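PDB 3UCX: short chain dehydrogenase from Mycobacterium smegmatis, which probably acts as an oxidoreductase of the short-chain dehydrogenase/reductase family, built on a Rossmann-type fold, with its physiological substrate not established. Local coordinates for residues A[12-17]-A[34-39]; A[25-30]-A[234-239]; A[142-147]-A[183-188]. All coordinates share one frame; numbering follows the deposited sequence. Where two conformers were deposited one is given.

Contact 1. Residues A[12-17]-A[34-39]; sequences KVVVIS and QGADLV
V14 uses both its N-H and its C=O on the 34-39 segment: its N donates to D37 O at 2.9 Å, and its O accepts from V39 N at 2.8 Å. D37 N to K12 O and I16 N to V39 O extend the ladder, whose register of V13 with D37, V14 with L38 and V15 with V39 is that of parallel strands.

Side chains then fill the two faces. On the face of V13, D37, V15 and V39, the side chains of V15 and V39 run alongside each other. V15 CG2, anti to the carbonyl carbon and thus beside the backbone N, rests 3.8 Å from V39 CB. On the other face, V14 CG2 meets A36 CB at 3.7 Å, and the side chains of I16 and L38 pass each other aslant, their CD1 atoms 3.5 Å apart, tighter than usual for carbon.

Further out, helix 23-33 lies against V14, I16 and A36, while V39 packs on L78 and T82 of helix 72-85. D37 turns its carboxylate to R60 and R61 in salt bridges, and K12 NZ pairs with D245. Before the second strand, G35, with phi 100°, is the C-prime residue of a Schellman motif closing helix 23-33. The strand axes run 31° apart, 4.7 Å at closest approach. Their pairing closes the unit strand 13-17, helix 23-33, strand 37-42, the first beta-alpha-beta unit of a Rossmann-type fold.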
ATOM      1  N   LYS A  12     -29.151  -9.926 -16.738  1.00 26.13           N
ATOM      2  CA  LYS A  12     -27.813  -9.589 -17.199  0.70 24.97           C
ATOM      3  C   LYS A  12     -27.182 -10.799 -17.850  1.00 23.11           C
ATOM      4  O   LYS A  12     -27.530 -11.922 -17.530  1.00 22.54           O
ATOM      5  CB  LYS A  12     -26.972  -9.111 -16.023  0.70 26.27           C
ATOM      6  CG  LYS A  12     -27.571  -7.870 -15.388  0.70 28.20           C
ATOM      7  CD  LYS A  12     -26.564  -6.937 -14.759  0.70 28.32           C
ATOM      8  CE  LYS A  12     -27.171  -5.542 -14.626  0.70 29.36           C
ATOM      9  NZ  LYS A  12     -26.701  -4.862 -13.397  0.70 28.27           N
ATOM     10  N   VAL A  13     -26.272 -10.566 -18.782  1.00 20.13           N
ATOM     11  CA  VAL A  13     -25.478 -11.625 -19.358  1.00 18.68           C
ATOM     12  C   VAL A  13     -24.062 -11.543 -18.780  1.00 17.41           C
ATOM     13  O   VAL A  13     -23.392 -10.493 -18.835  1.00 16.19           O
ATOM     14  CB  VAL A  13     -25.456 -11.539 -20.898  1.00 18.92           C
ATOM     15  CG1 VAL A  13     -24.446 -12.509 -21.475  1.00 18.99           C
ATOM     16  CG2 VAL A  13     -26.848 -11.829 -21.465  1.00 19.56           C
ATOM     17  N   VAL A  14     -23.605 -12.669 -18.241  1.00 17.10           N
ATOM     18  CA  VAL A  14     -22.318 -12.773 -17.579  1.00 15.82           C
ATOM     19  C   VAL A  14     -21.463 -13.783 -18.329  1.00 15.76           C
ATOM     20  O   VAL A  14     -21.861 -14.941 -18.522  1.00 16.45           O
ATOM     21  CB  VAL A  14     -22.497 -13.212 -16.098  1.00 16.08           C
ATOM     22  CG1 VAL A  14     -21.157 -13.435 -15.420  1.00 15.49           C
ATOM     23  CG2 VAL A  14     -23.327 -12.183 -15.325  1.00 15.78           C
ATOM     24  N   VAL A  15     -20.289 -13.341 -18.760  1.00 14.91           N
ATOM     25  CA  VAL A  15     -19.289 -14.197 -19.354  1.00 15.17           C
ATOM     26  C   VAL A  15     -18.284 -14.588 -18.258  1.00 15.48           C
ATOM     27  O   VAL A  15     -17.710 -13.727 -17.606  1.00 14.62           O
ATOM     28  CB  VAL A  15     -18.564 -13.454 -20.500  1.00 15.07           C
ATOM     29  CG1 VAL A  15     -17.384 -14.240 -21.051  1.00 15.09           C
ATOM     30  CG2 VAL A  15     -19.540 -13.059 -21.598  1.00 15.39           C
ATOM     31  N   ILE A  16     -18.088 -15.892 -18.068  1.00 15.92           N
ATOM     32  CA  ILE A  16     -17.058 -16.386 -17.176  1.00 16.01           C
ATOM     33  C   ILE A  16     -16.010 -17.131 -17.990  1.00 16.59           C
ATOM     34  O   ILE A  16     -16.313 -18.121 -18.674  1.00 17.41           O
ATOM     35  CB  ILE A  16     -17.617 -17.309 -16.063  1.00 16.41           C
ATOM     36  CG1 ILE A  16     -18.752 -16.631 -15.306  1.00 16.32           C
ATOM     37  CG2 ILE A  16     -16.494 -17.679 -15.072  1.00 16.22           C
ATOM     38  CD1 ILE A  16     -19.435 -17.524 -14.307  1.00 16.87           C
ATOM     39  N   SER A  17     -14.781 -16.626 -17.963  1.00 17.19           N
ATOM     40  CA  SER A  17     -13.667 -17.313 -18.585  1.00 19.21           C
ATOM     41  C   SER A  17     -12.889 -18.068 -17.494  1.00 20.14           C
ATOM     42  O   SER A  17     -12.656 -17.547 -16.410  1.00 18.50           O
ATOM     43  CB  SER A  17     -12.753 -16.325 -19.327  1.00 20.10           C
ATOM     44  OG  SER A  17     -11.463 -16.874 -19.551  1.00 23.67           O
ATOM     45  N   GLN A  34     -28.930 -15.603  -9.163  1.00 24.12           N
ATOM     46  CA  GLN A  34     -29.193 -14.171  -9.081  1.00 24.79           C
ATOM     47  C   GLN A  34     -29.791 -13.570 -10.361  1.00 25.13           C
ATOM     48  O   GLN A  34     -29.896 -12.342 -10.495  1.00 26.58           O
ATOM     49  CB  GLN A  34     -27.901 -13.439  -8.682  1.00 25.41           C
ATOM     50  CG  GLN A  34     -27.414 -13.823  -7.296  1.00 25.72           C
ATOM     51  CD  GLN A  34     -28.429 -13.483  -6.242  1.00 26.81           C
ATOM     52  OE1 GLN A  34     -29.008 -12.404  -6.278  1.00 26.96           O
ATOM     53  NE2 GLN A  34     -28.696 -14.426  -5.324  1.00 28.18           N
ATOM     54  N   GLY A  35     -30.182 -14.427 -11.300  1.00 24.16           N
ATOM     55  CA  GLY A  35     -30.970 -14.017 -12.460  1.00 23.77           C
ATOM     56  C   GLY A  35     -30.203 -13.818 -13.753  1.00 23.35           C
ATOM     57  O   GLY A  35     -30.793 -13.385 -14.750  1.00 23.55           O
ATOM     58  N   ALA A  36     -28.900 -14.125 -13.758  1.00 21.64           N
ATOM     59  CA  ALA A  36     -28.068 -13.941 -14.958  1.00 21.50           C
ATOM     60  C   ALA A  36     -28.179 -15.126 -15.908  1.00 22.02           C
ATOM     61  O   ALA A  36     -28.418 -16.258 -15.479  1.00 22.13           O
ATOM     62  CB  ALA A  36     -26.588 -13.712 -14.577  1.00 19.93           C
ATOM     63  N   ASP A  37     -28.034 -14.853 -17.207  1.00 21.81           N
ATOM     64  CA  ASP A  37     -27.711 -15.882 -18.177  1.00 22.74           C
ATOM     65  C   ASP A  37     -26.222 -15.883 -18.395  1.00 20.97           C
ATOM     66  O   ASP A  37     -25.591 -14.841 -18.291  1.00 21.09           O
ATOM     67  CB  ASP A  37     -28.415 -15.625 -19.503  1.00 24.15           C
ATOM     68  CG  ASP A  37     -29.911 -15.784 -19.391  1.00 27.25           C
ATOM     69  OD1 ASP A  37     -30.373 -16.788 -18.809  1.00 27.12           O
ATOM     70  OD2 ASP A  37     -30.624 -14.887 -19.864  1.00 30.54           O
ATOM     71  N   LEU A  38     -25.674 -17.047 -18.730  1.00 20.18           N
ATOM     72  CA  LEU A  38     -24.236 -17.250 -18.725  1.00 19.80           C
ATOM     73  C   LEU A  38     -23.657 -17.557 -20.085  1.00 19.74           C
ATOM     74  O   LEU A  38     -24.278 -18.223 -20.906  1.00 20.65           O
ATOM     75  CB  LEU A  38     -23.878 -18.425 -17.799  1.00 19.85           C
ATOM     76  CG  LEU A  38     -23.776 -18.183 -16.292  1.00 19.22           C
ATOM     77  CD1 LEU A  38     -22.512 -17.404 -15.960  1.00 18.76           C
ATOM     78  CD2 LEU A  38     -25.011 -17.498 -15.743  1.00 19.48           C
ATOM     79  N   VAL A  39     -22.425 -17.105 -20.271  1.00 19.18           N
ATOM     80  CA  VAL A  39     -21.500 -17.640 -21.254  1.00 19.44           C
ATOM     81  C   VAL A  39     -20.367 -18.284 -20.478  1.00 19.98           C
ATOM     82  O   VAL A  39     -19.744 -17.634 -19.632  1.00 19.42           O
ATOM     83  CB  VAL A  39     -20.918 -16.534 -22.168  1.00 18.92           C
ATOM     84  CG1 VAL A  39     -19.900 -17.128 -23.124  1.00 19.14           C
ATOM     85  CG2 VAL A  39     -22.054 -15.824 -22.904  1.00 18.82           C
TER

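Contact 2. Residues A[25-30]-A[234-239]; sequences TTLARR and EVASAI
L27 and I239 set their side chains at about a right angle, with the leucine methyls against the isoleucine branch. L27 CD1 comes to 3.6 Å from I239 CG2, and L27 CD2 lies near I239 CD1 at 4.0 Å. With CG anti to the backbone N, the end of L27 swings nearer to the partner helix than its CB direction alone would bring it. A236 presents its methyl beside this pair: its CB is 3.9 Å from L27 CD1 and equally far from T26 CG2. The backbones come nearest at L27 and A236, whose CA atoms are 5.4 Å apart.

R30 meets the same helix by a different geometry. Its chain bends at chi2 and chi3, folding the guanidinium so that an edge faces S237. R30 NH2 donates to S237 OG at 2.7 Å in a nearly straight bond (169° at the hydrogen), and the oxygen sits within 5° of the guanidinium plane. S237 OG is also hydrogen-bonded to D233 O, and R30 NH1 forms a salt bridge with D233, so D233 holds both partners from one turn back. T26 OG1 is hydrogen-bonded to E232.

Beyond the pair, L246 of the second subunit packs on R30 and S237, placing the polar end of the contact beside a subunit interface. The axes approach to 9.3 Å at -54°. This is a helix-helix crossing packed through L27, A236 and I239, and it joins the first helix of the fold to helix 232-243 within the helical layer on one side of the parallel sheet.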
ATOM      1  N   THR A  25     -17.310 -23.070 -11.090  1.00 20.74           N
ATOM      2  CA  THR A  25     -18.591 -23.740 -11.083  1.00 21.23           C
ATOM      3  C   THR A  25     -19.528 -23.072 -10.068  1.00 21.41           C
ATOM      4  O   THR A  25     -20.692 -22.786 -10.370  1.00 21.72           O
ATOM      5  CB  THR A  25     -18.417 -25.253 -10.798  1.00 22.56           C
ATOM      6  OG1 THR A  25     -17.616 -25.843 -11.840  1.00 22.74           O
ATOM      7  CG2 THR A  25     -19.767 -25.966 -10.740  1.00 23.09           C
ATOM      8  N   THR A  26     -19.023 -22.804  -8.869  1.00 21.00           N
ATOM      9  CA  THR A  26     -19.807 -22.093  -7.868  1.00 21.05           C
ATOM     10  C   THR A  26     -20.282 -20.736  -8.388  1.00 20.45           C
ATOM     11  O   THR A  26     -21.433 -20.366  -8.216  1.00 19.85           O
ATOM     12  CB  THR A  26     -19.007 -21.887  -6.572  1.00 21.66           C
ATOM     13  OG1 THR A  26     -18.775 -23.160  -5.967  1.00 21.97           O
ATOM     14  CG2 THR A  26     -19.786 -21.001  -5.584  1.00 21.69           C
ATOM     15  N   LEU A  27     -19.392 -20.014  -9.048  1.00 20.33           N
ATOM     16  CA  LEU A  27     -19.715 -18.689  -9.583  1.00 21.11           C
ATOM     17  C   LEU A  27     -20.838 -18.720 -10.622  1.00 20.13           C
ATOM     18  O   LEU A  27     -21.785 -17.929 -10.547  1.00 20.70           O
ATOM     19  CB  LEU A  27     -18.423 -18.062 -10.151  1.00 22.28           C
ATOM     20  CG  LEU A  27     -18.306 -16.560 -10.363  1.00 24.59           C
ATOM     21  CD1 LEU A  27     -18.589 -15.752  -9.101  1.00 24.26           C
ATOM     22  CD2 LEU A  27     -16.901 -16.292 -10.888  1.00 24.46           C
ATOM     23  N   ALA A  28     -20.756 -19.656 -11.557  1.00 19.82           N
ATOM     24  CA  ALA A  28     -21.760 -19.818 -12.610  1.00 19.98           C
ATOM     25  C   ALA A  28     -23.113 -20.093 -11.985  1.00 20.87           C
ATOM     26  O   ALA A  28     -24.126 -19.469 -12.339  1.00 20.42           O
ATOM     27  CB  ALA A  28     -21.366 -20.970 -13.534  1.00 20.27           C
ATOM     28  N   ARG A  29     -23.130 -21.022 -11.030  1.00 21.28           N
ATOM     29  CA  ARG A  29     -24.353 -21.354 -10.337  1.00 21.75           C
ATOM     30  C   ARG A  29     -24.894 -20.140  -9.632  1.00 20.89           C
ATOM     31  O   ARG A  29     -26.066 -19.817  -9.764  1.00 20.28           O
ATOM     32  CB  ARG A  29     -24.113 -22.522  -9.351  1.00 24.02           C
ATOM     33  CG  ARG A  29     -25.330 -22.913  -8.512  1.00 25.89           C
ATOM     34  CD  ARG A  29     -25.039 -23.976  -7.444  1.00 27.98           C
ATOM     35  NE  ARG A  29     -23.965 -23.632  -6.504  1.00 29.38           N
ATOM     36  CZ  ARG A  29     -24.080 -22.818  -5.449  1.00 30.55           C
ATOM     37  NH1 ARG A  29     -25.234 -22.226  -5.159  1.00 32.24           N
ATOM     38  NH2 ARG A  29     -23.024 -22.598  -4.664  1.00 30.41           N
ATOM     39  N   ARG A  30     -24.047 -19.452  -8.857  1.00 19.49           N
ATOM     40  CA  ARG A  30     -24.511 -18.304  -8.104  1.00 19.21           C
ATOM     41  C   ARG A  30     -25.025 -17.166  -9.003  1.00 18.78           C
ATOM     42  O   ARG A  30     -26.006 -16.540  -8.668  1.00 18.18           O
ATOM     43  CB  ARG A  30     -23.430 -17.801  -7.134  1.00 19.21           C
ATOM     44  CG  ARG A  30     -23.164 -18.766  -5.970  1.00 19.28           C
ATOM     45  CD  ARG A  30     -24.203 -18.645  -4.859  1.00 19.44           C
ATOM     46  NE  ARG A  30     -24.274 -17.286  -4.329  1.00 18.61           N
ATOM     47  CZ  ARG A  30     -23.340 -16.731  -3.565  1.00 18.59           C
ATOM     48  NH1 ARG A  30     -22.276 -17.425  -3.191  1.00 18.32           N
ATOM     49  NH2 ARG A  30     -23.482 -15.476  -3.161  1.00 18.66           N
ATOM     50  N   GLU A 234     -18.238 -17.762  -0.455  1.00 15.61           N
ATOM     51  CA  GLU A 234     -17.865 -16.445   0.088  1.00 15.19           C
ATOM     52  C   GLU A 234     -17.076 -15.638  -0.931  1.00 14.52           C
ATOM     53  O   GLU A 234     -17.224 -14.414  -1.022  1.00 14.14           O
ATOM     54  CB  GLU A 234     -17.088 -16.583   1.419  1.00 15.24           C
ATOM     55  CG  GLU A 234     -18.017 -16.911   2.595  1.00 15.95           C
ATOM     56  CD  GLU A 234     -17.305 -17.336   3.879  1.00 16.44           C
ATOM     57  OE1 GLU A 234     -16.208 -17.911   3.797  1.00 16.89           O
ATOM     58  OE2 GLU A 234     -17.853 -17.090   4.965  1.00 16.15           O
ATOM     59  N   VAL A 235     -16.234 -16.314  -1.700  1.00 14.19           N
ATOM     60  CA  VAL A 235     -15.457 -15.618  -2.725  1.00 13.75           C
ATOM     61  C   VAL A 235     -16.406 -15.231  -3.867  1.00 13.83           C
ATOM     62  O   VAL A 235     -16.366 -14.086  -4.381  1.00 13.91           O
ATOM     63  CB  VAL A 235     -14.278 -16.469  -3.225  1.00 13.77           C
ATOM     64  CG1 VAL A 235     -13.538 -15.756  -4.383  1.00 13.28           C
ATOM     65  CG2 VAL A 235     -13.350 -16.803  -2.053  1.00 13.16           C
ATOM     66  N   ALA A 236     -17.282 -16.161  -4.253  1.00 13.41           N
ATOM     67  CA  ALA A 236     -18.315 -15.873  -5.239  1.00 13.88           C
ATOM     68  C   ALA A 236     -19.186 -14.667  -4.871  1.00 14.18           C
ATOM     69  O   ALA A 236     -19.525 -13.828  -5.740  1.00 14.19           O
ATOM     70  CB  ALA A 236     -19.187 -17.113  -5.474  1.00 14.24           C
ATOM     71  N   SER A 237     -19.596 -14.581  -3.607  1.00 13.85           N
ATOM     72  CA  SER A 237     -20.386 -13.426  -3.163  1.00 14.28           C
ATOM     73  C   SER A 237     -19.684 -12.079  -3.426  1.00 13.74           C
ATOM     74  O   SER A 237     -20.324 -11.101  -3.827  1.00 14.32           O
ATOM     75  CB  SER A 237     -20.705 -13.528  -1.674  1.00 14.55           C
ATOM     76  OG  SER A 237     -21.617 -14.597  -1.414  1.00 14.86           O
ATOM     77  N   ALA A 238     -18.393 -12.020  -3.141  1.00 13.21           N
ATOM     78  CA  ALA A 238     -17.584 -10.813  -3.395  1.00 12.96           C
ATOM     79  C   ALA A 238     -17.561 -10.466  -4.893  1.00 13.00           C
ATOM     80  O   ALA A 238     -17.682  -9.303  -5.268  1.00 12.33           O
ATOM     81  CB  ALA A 238     -16.162 -11.016  -2.896  1.00 12.51           C
ATOM     82  N   ILE A 239     -17.407 -11.484  -5.732  1.00 13.08           N
ATOM     83  CA  ILE A 239     -17.364 -11.300  -7.189  1.00 13.31           C
ATOM     84  C   ILE A 239     -18.724 -10.821  -7.696  1.00 14.16           C
ATOM     85  O   ILE A 239     -18.815  -9.890  -8.498  1.00 14.05           O
ATOM     86  CB  ILE A 239     -16.945 -12.599  -7.901  1.00 13.20           C
ATOM     87  CG1 ILE A 239     -15.496 -12.931  -7.570  1.00 12.39           C
ATOM     88  CG2 ILE A 239     -17.146 -12.504  -9.410  1.00 13.25           C
ATOM     89  CD1 ILE A 239     -15.109 -14.357  -7.902  1.00 12.50           C
TER

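Contact 3. Residues A[142-147]-A[183-188]; sequences VVNVNS and IRVNSV
V143 CG1 stands anti to the backbone N (chi1 -172°), and V188 CG2 anti to the carbonyl carbon; these torsions bring the two methyls to 3.8 Å as the side chains cross at a slant. On the face they share with N186 and V145, M242 and I239 of helix 232-243 lie over them. On the other face V142 and V185 stand next to each other, leaving the sheet in the same direction, with V142 CB 4.1 Å from V185 CG1.

Five backbone hydrogen bonds zip the segments together. V142 N to R184 O, N186 N to V142 O, N144 N to N186 O and V188 N to N144 O alternate between the strands, and N146 N closes the ladder on V188 O at 2.7 Å. The order V142-V185, V143-N186, N144-S187, V145-V188 is that of a parallel pair, with axes 24° apart.

Two waters bridge the segments. One donates to V142 O and accepts from N186 ND2, both at 2.9 Å, giving the V142 carbonyl a second partner. The other joins side chains: it accepts from N146 ND2, and its oxygen lies 2.6 Å from S187 OG. N146 CG lies anti to its backbone N (chi1 -159°), and in a bent bond N146 OD1 accepts S147 N at 2.7 Å, tying the amide to the next backbone N-H just past the strand.

The buried amides have further hydrogen-bond partners: N94 and S171 for N144, I250 and Q253 for N186, and K164 O for N146 ND2. Strands 141-145 and 184-190, with helix 158-179 between them, form a beta-alpha-beta crossover that lays them fifth and sixth across the seven-stranded parallel sheet of short-chain dehydrogenases.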
ATOM      1  N   VAL A 142     -16.193  -5.507 -15.337  1.00 12.07           N
ATOM      2  CA  VAL A 142     -15.215  -6.549 -15.412  1.00 11.65           C
ATOM      3  C   VAL A 142     -14.792  -6.870 -13.986  1.00 11.67           C
ATOM      4  O   VAL A 142     -14.546  -5.959 -13.215  1.00 12.01           O
ATOM      5  CB  VAL A 142     -13.971  -6.113 -16.189  1.00 11.56           C
ATOM      6  CG1 VAL A 142     -12.883  -7.210 -16.104  1.00 11.27           C
ATOM      7  CG2 VAL A 142     -14.357  -5.754 -17.645  1.00 11.60           C
ATOM      8  N   VAL A 143     -14.747  -8.154 -13.652  1.00 11.85           N
ATOM      9  CA  VAL A 143     -14.114  -8.621 -12.411  1.00 11.89           C
ATOM     10  C   VAL A 143     -13.020  -9.603 -12.765  1.00 12.05           C
ATOM     11  O   VAL A 143     -13.289 -10.680 -13.318  1.00 12.33           O
ATOM     12  CB  VAL A 143     -15.083  -9.309 -11.425  1.00 12.21           C
ATOM     13  CG1 VAL A 143     -14.368  -9.576 -10.088  1.00 11.83           C
ATOM     14  CG2 VAL A 143     -16.323  -8.462 -11.192  1.00 12.24           C
ATOM     15  N   ASN A 144     -11.793  -9.248 -12.407  1.00 11.93           N
ATOM     16  CA  ASN A 144     -10.665 -10.133 -12.561  1.00 12.45           C
ATOM     17  C   ASN A 144     -10.363 -10.814 -11.235  1.00 12.86           C
ATOM     18  O   ASN A 144     -10.117 -10.136 -10.242  1.00 13.06           O
ATOM     19  CB  ASN A 144      -9.447  -9.373 -13.071  1.00 12.54           C
ATOM     20  CG  ASN A 144      -9.622  -8.887 -14.489  1.00 12.78           C
ATOM     21  OD1 ASN A 144     -10.364  -9.485 -15.251  1.00 13.05           O
ATOM     22  ND2 ASN A 144      -8.960  -7.781 -14.836  1.00 12.80           N
ATOM     23  N   VAL A 145     -10.412 -12.143 -11.224  1.00 13.04           N
ATOM     24  CA  VAL A 145     -10.064 -12.911 -10.039  1.00 13.09           C
ATOM     25  C   VAL A 145      -8.558 -12.959  -9.960  1.00 13.51           C
ATOM     26  O   VAL A 145      -7.873 -13.500 -10.855  1.00 14.30           O
ATOM     27  CB  VAL A 145     -10.679 -14.309 -10.037  1.00 13.75           C
ATOM     28  CG1 VAL A 145     -10.270 -15.084  -8.759  1.00 12.92           C
ATOM     29  CG2 VAL A 145     -12.197 -14.198 -10.149  1.00 13.70           C
ATOM     30  N   ASN A 146      -8.032 -12.341  -8.909  1.00 12.42           N
ATOM     31  CA  ASN A 146      -6.601 -12.286  -8.682  1.00 12.31           C
ATOM     32  C   ASN A 146      -6.250 -13.238  -7.507  1.00 12.62           C
ATOM     33  O   ASN A 146      -6.785 -14.360  -7.437  1.00 13.09           O
ATOM     34  CB  ASN A 146      -6.203 -10.812  -8.471  1.00 11.91           C
ATOM     35  CG  ASN A 146      -4.735 -10.548  -8.736  1.00 12.32           C
ATOM     36  OD1 ASN A 146      -3.881 -11.026  -7.974  1.00 13.08           O
ATOM     37  ND2 ASN A 146      -4.420  -9.770  -9.802  1.00 11.49           N
ATOM     38  N   SER A 147      -5.351 -12.846  -6.618  1.00 12.85           N
ATOM     39  CA  SER A 147      -4.869 -13.756  -5.579  1.00 12.60           C
ATOM     40  C   SER A 147      -4.213 -13.014  -4.432  1.00 12.51           C
ATOM     41  O   SER A 147      -3.551 -12.001  -4.624  1.00 11.74           O
ATOM     42  CB  SER A 147      -3.854 -14.744  -6.147  1.00 13.47           C
ATOM     43  OG  SER A 147      -3.234 -15.529  -5.115  1.00 13.56           O
ATOM     44  N   ILE A 183     -17.311   1.796 -18.139  1.00 13.88           N
ATOM     45  CA  ILE A 183     -17.060   0.381 -17.814  1.00 13.57           C
ATOM     46  C   ILE A 183     -16.250   0.332 -16.499  1.00 13.00           C
ATOM     47  O   ILE A 183     -15.226   0.989 -16.403  1.00 13.04           O
ATOM     48  CB  ILE A 183     -16.271  -0.348 -18.923  1.00 13.10           C
ATOM     49  CG1 ILE A 183     -17.069  -0.355 -20.252  1.00 13.34           C
ATOM     50  CG2 ILE A 183     -15.911  -1.775 -18.531  1.00 12.56           C
ATOM     51  CD1 ILE A 183     -16.189  -0.727 -21.435  1.00 13.88           C
ATOM     52  N   ARG A 184     -16.742  -0.433 -15.528  1.00 12.80           N
ATOM     53  CA  ARG A 184     -16.057  -0.648 -14.247  1.00 12.27           C
ATOM     54  C   ARG A 184     -15.137  -1.858 -14.343  1.00 11.35           C
ATOM     55  O   ARG A 184     -15.443  -2.849 -15.024  1.00 11.55           O
ATOM     56  CB  ARG A 184     -17.067  -0.841 -13.115  1.00 13.05           C
ATOM     57  CG  ARG A 184     -17.962   0.370 -12.920  1.00 13.47           C
ATOM     58  CD  ARG A 184     -18.891   0.264 -11.715  1.00 13.41           C
ATOM     59  NE  ARG A 184     -19.754  -0.912 -11.773  1.00 13.70           N
ATOM     60  CZ  ARG A 184     -19.554  -2.076 -11.123  1.00 14.07           C
ATOM     61  NH1 ARG A 184     -18.535  -2.289 -10.293  1.00 13.52           N
ATOM     62  NH2 ARG A 184     -20.432  -3.045 -11.292  1.00 14.59           N
ATOM     63  N   VAL A 185     -13.996  -1.777 -13.666  1.00 10.74           N
ATOM     64  CA  VAL A 185     -13.042  -2.879 -13.627  1.00 10.13           C
ATOM     65  C   VAL A 185     -12.521  -3.005 -12.204  1.00 10.09           C
ATOM     66  O   VAL A 185     -11.892  -2.097 -11.677  1.00  9.99           O
ATOM     67  CB  VAL A 185     -11.848  -2.671 -14.568  1.00 10.22           C
ATOM     68  CG1 VAL A 185     -10.919  -3.901 -14.542  1.00  9.85           C
ATOM     69  CG2 VAL A 185     -12.318  -2.332 -16.003  1.00 10.07           C
ATOM     70  N   ASN A 186     -12.799  -4.144 -11.579  1.00 10.29           N
ATOM     71  CA  ASN A 186     -12.311  -4.425 -10.220  1.00 10.14           C
ATOM     72  C   ASN A 186     -11.693  -5.812 -10.132  1.00 10.57           C
ATOM     73  O   ASN A 186     -11.881  -6.657 -11.035  1.00 10.80           O
ATOM     74  CB  ASN A 186     -13.471  -4.305  -9.216  1.00 10.08           C
ATOM     75  CG  ASN A 186     -14.027  -2.892  -9.125  1.00  9.99           C
ATOM     76  OD1 ASN A 186     -13.404  -2.011  -8.529  1.00  9.76           O
ATOM     77  ND2 ASN A 186     -15.187  -2.656  -9.756  1.00  9.35           N
ATOM     78  N   SER A 187     -10.994  -6.061  -9.025  1.00 10.87           N
ATOM     79  CA  SER A 187     -10.367  -7.349  -8.756  1.00 11.48           C
ATOM     80  C   SER A 187     -10.868  -7.923  -7.430  1.00 11.49           C
ATOM     81  O   SER A 187     -11.207  -7.177  -6.495  1.00 10.93           O
ATOM     82  CB  SER A 187      -8.845  -7.181  -8.684  1.00 12.23           C
ATOM     83  OG  SER A 187      -8.299  -6.621  -9.878  1.00 12.22           O
ATOM     84  N   VAL A 188     -10.933  -9.250  -7.357  1.00 12.00           N
ATOM     85  CA  VAL A 188     -11.220  -9.965  -6.110  1.00 12.00           C
ATOM     86  C   VAL A 188     -10.003 -10.884  -5.832  1.00 12.58           C
ATOM     87  O   VAL A 188      -9.534 -11.607  -6.732  1.00 12.80           O
ATOM     88  CB  VAL A 188     -12.542 -10.744  -6.164  1.00 12.55           C
ATOM     89  CG1 VAL A 188     -12.716 -11.656  -4.934  1.00 12.69           C
ATOM     90  CG2 VAL A 188     -13.749  -9.798  -6.329  1.00 12.45           C
TER
HETATM   91  O   HOH W   1     -16.369  -4.829 -11.288  1.00 12.81           O
HETATM   92  O   HOH W   2      -6.654  -8.285 -11.099  1.00 13.85           O

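From the N terminus, strand 13-17 leads into helix 23-33 and on to strand 37-42; contact 1 closes this short loop. Contact 2 starts on that helix and ends at 234-239, so its segments alternate with those of contact 1 and the two cross. Contact 3 closes its own loop later and is nested inside the long loop of contact 2. I16 CD1 packs on A28 CA at 3.7 Å, joining contacts 1 and 2, while I239 CD1 meets V145 CG2, also at 3.7 Å, joining contacts 2 and 3. Contacts 1 and 3, about 15 Å apart between centres, do not touch but share one sheet, on one side of which the helices of contact 2 lie.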